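Local coordinates for TolA protein (Vibrio cholerae, PDB 4G7X) that probably links the inner-membrane Tol machinery to the outer membrane, through a C-terminal domain of the kind that filamentous phages and colicins exploit, at residues A53-L58 against E126-I131. Sequence-based numbering, arbitrary orientation.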
loop_
_atom_site.group_PDB
_atom_site.type_symbol
_atom_site.label_atom_id
_atom_site.label_comp_id
_atom_site.label_asym_id
_atom_site.label_seq_id
_atom_site.Cartn_x
_atom_site.Cartn_y
_atom_site.Cartn_z
ATOM N N ALA B 53 7.843 11.899 -8.819
ATOM C CA ALA B 53 7.710 13.184 -8.137
ATOM C C ALA B 53 6.269 13.463 -7.699
ATOM O O ALA B 53 6.042 13.985 -6.608
ATOM C CB ALA B 53 8.234 14.308 -9.019
ATOM N N ILE B 54 5.301 13.111 -8.547
ATOM C CA ILE B 54 3.885 13.244 -8.199
ATOM C C ILE B 54 3.565 12.403 -6.959
ATOM O O ILE B 54 2.932 12.894 -6.017
ATOM C CB ILE B 54 2.960 12.877 -9.386
ATOM C CG1 ILE B 54 3.056 13.949 -10.483
ATOM C CG2 ILE B 54 1.514 12.720 -8.924
ATOM C CD1 ILE B 54 2.465 13.547 -11.821
ATOM N N TYR B 55 4.029 11.154 -6.949
ATOM C CA TYR B 55 3.781 10.244 -5.824
ATOM C C TYR B 55 4.405 10.741 -4.525
ATOM O O TYR B 55 3.783 10.669 -3.464
ATOM C CB TYR B 55 4.285 8.829 -6.122
ATOM C CG TYR B 55 3.664 8.137 -7.319
ATOM C CD1 TYR B 55 2.487 8.606 -7.910
ATOM C CD2 TYR B 55 4.244 6.984 -7.835
ATOM C CE1 TYR B 55 1.935 7.959 -9.003
ATOM C CE2 TYR B 55 3.690 6.324 -8.919
ATOM C CZ TYR B 55 2.539 6.814 -9.496
ATOM O OH TYR B 55 1.998 6.158 -10.575
ATOM N N THR B 56 5.633 11.245 -4.619
ATOM C CA THR B 56 6.368 11.750 -3.465
ATOM C C THR B 56 5.651 12.963 -2.858
ATOM O O THR B 56 5.558 13.086 -1.633
ATOM C CB THR B 56 7.831 12.079 -3.844
ATOM O OG1 THR B 56 8.449 10.930 -4.443
ATOM C CG2 THR B 56 8.626 12.476 -2.617
ATOM N N GLN B 57 5.117 13.831 -3.717
ATOM C CA GLN B 57 4.329 14.982 -3.273
ATOM C C GLN B 57 3.034 14.555 -2.580
ATOM O O GLN B 57 2.666 15.118 -1.547
ATOM C CB GLN B 57 4.047 15.935 -4.446
ATOM C CG GLN B 57 3.035 17.045 -4.168
ATOM C CD GLN B 57 3.520 18.091 -3.177
ATOM O OE1 GLN B 57 4.719 18.246 -2.943
ATOM N NE2 GLN B 57 2.579 18.825 -2.594
ATOM N N LEU B 58 2.353 13.554 -3.135
ATOM C CA LEU B 58 1.128 13.041 -2.516
ATOM C C LEU B 58 1.392 12.513 -1.108
ATOM O O LEU B 58 0.599 12.746 -0.193
ATOM C CB LEU B 58 0.476 11.960 -3.383
ATOM C CG LEU B 58 -0.237 12.452 -4.647
ATOM C CD1 LEU B 58 -0.588 11.279 -5.550
ATOM C CD2 LEU B 58 -1.477 13.265 -4.302
ATOM N N GLU B 126 4.183 -0.473 -15.997
ATOM C CA GLU B 126 5.006 -1.562 -15.458
ATOM C C GLU B 126 6.082 -1.090 -14.477
ATOM O O GLU B 126 6.314 -1.734 -13.453
ATOM C CB GLU B 126 5.631 -2.388 -16.590
ATOM C CG GLU B 126 4.642 -3.291 -17.312
ATOM C CD GLU B 126 3.995 -4.309 -16.389
ATOM O OE1 GLU B 126 4.718 -5.185 -15.872
ATOM O OE2 GLU B 126 2.764 -4.234 -16.185
ATOM N N LYS B 127 6.732 0.028 -14.790
ATOM C CA LYS B 127 7.743 0.604 -13.905
ATOM C C LYS B 127 7.113 1.320 -12.709
ATOM O O LYS B 127 7.635 1.250 -11.595
ATOM C CB LYS B 127 8.670 1.551 -14.674
ATOM C CG LYS B 127 9.544 0.871 -15.719
ATOM C CD LYS B 127 10.495 -0.136 -15.089
ATOM C CE LYS B 127 11.414 -0.759 -16.130
ATOM N NZ LYS B 127 12.376 -1.718 -15.516
ATOM N N LEU B 128 5.987 1.994 -12.941
ATOM C CA LEU B 128 5.284 2.723 -11.874
ATOM C C LEU B 128 4.663 1.815 -10.810
ATOM O O LEU B 128 4.479 2.241 -9.661
ATOM C CB LEU B 128 4.223 3.668 -12.450
ATOM C CG LEU B 128 4.750 4.831 -13.298
ATOM C CD1 LEU B 128 3.605 5.712 -13.767
ATOM C CD2 LEU B 128 5.793 5.644 -12.542
ATOM N N LYS B 129 4.358 0.576 -11.189
ATOM C CA LYS B 129 3.757 -0.399 -10.276
ATOM C C LYS B 129 4.744 -0.955 -9.251
ATOM O O LYS B 129 4.339 -1.632 -8.311
ATOM C CB LYS B 129 3.137 -1.554 -11.063
ATOM C CG LYS B 129 1.797 -1.237 -11.700
ATOM C CD LYS B 129 1.397 -2.338 -12.667
ATOM C CE LYS B 129 1.315 -3.680 -11.961
ATOM N NZ LYS B 129 0.852 -4.757 -12.877
ATOM N N ASN B 130 6.032 -0.680 -9.447
ATOM C CA ASN B 130 7.083 -1.157 -8.549
ATOM C C ASN B 130 8.178 -0.102 -8.493
ATOM O O ASN B 130 9.149 -0.159 -9.249
ATOM C CB ASN B 130 7.626 -2.508 -9.042
ATOM C CG ASN B 130 8.652 -3.125 -8.102
ATOM O OD1 ASN B 130 8.882 -2.646 -6.990
ATOM N ND2 ASN B 130 9.271 -4.210 -8.552
ATOM N N ILE B 131 8.006 0.866 -7.595
ATOM C CA ILE B 131 8.791 2.101 -7.646
ATOM C C ILE B 131 9.439 2.465 -6.307
ATOM O O ILE B 131 8.793 2.426 -5.257
ATOM C CB ILE B 131 7.934 3.273 -8.201
ATOM C CG1 ILE B 131 8.787 4.520 -8.451
ATOM C CG2 ILE B 131 6.737 3.568 -7.297
ATOM C CD1 ILE B 131 8.101 5.588 -9.276
#
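Tyr55 reaches from helix 38-62 to Leu128 and Ile131, joining the long N-terminal helix of the TolA C-terminal domain to the junction of helix 122-128 and strand 130-135. Within the chain, this strand is an outermost one of the antiparallel sheet. Tyr55 OH lies 3.6 Å from Leu128 CD1 and 3.8 Å from Leu128 CB. The two side chains cross at about a right angle. Tyr55 CE2 is 4.2 Å from Leu128 CD2. Ile131 meets the same edge of the ring, one atom nearer the helix: its CG2 sits near the ring plane, 4.3 Å from Tyr55 CD2. The touching residues are all buried. The phenol packs against aliphatic side chains, and the backbone Leu128 O also lies at the ring edge, near its plane. The hydroxyl hydrogen-bonds with Pro116 O. Phe115 packs edge-to-face with the ring, so both partners come from strand 115-116 and probably limit its movement. Backbone hydrogen bonding holds Ile131 to Leu78 of strand 74-83. The CB of Tyr55 points toward segment 126-131, and with CG anti to the carbonyl carbon (chi1 -60°) the hydroxyl ends at Leu128. Leu128 has a similar first torsion (chi1 -65°), and its CG ends 4.1 Å from Tyr55 OH.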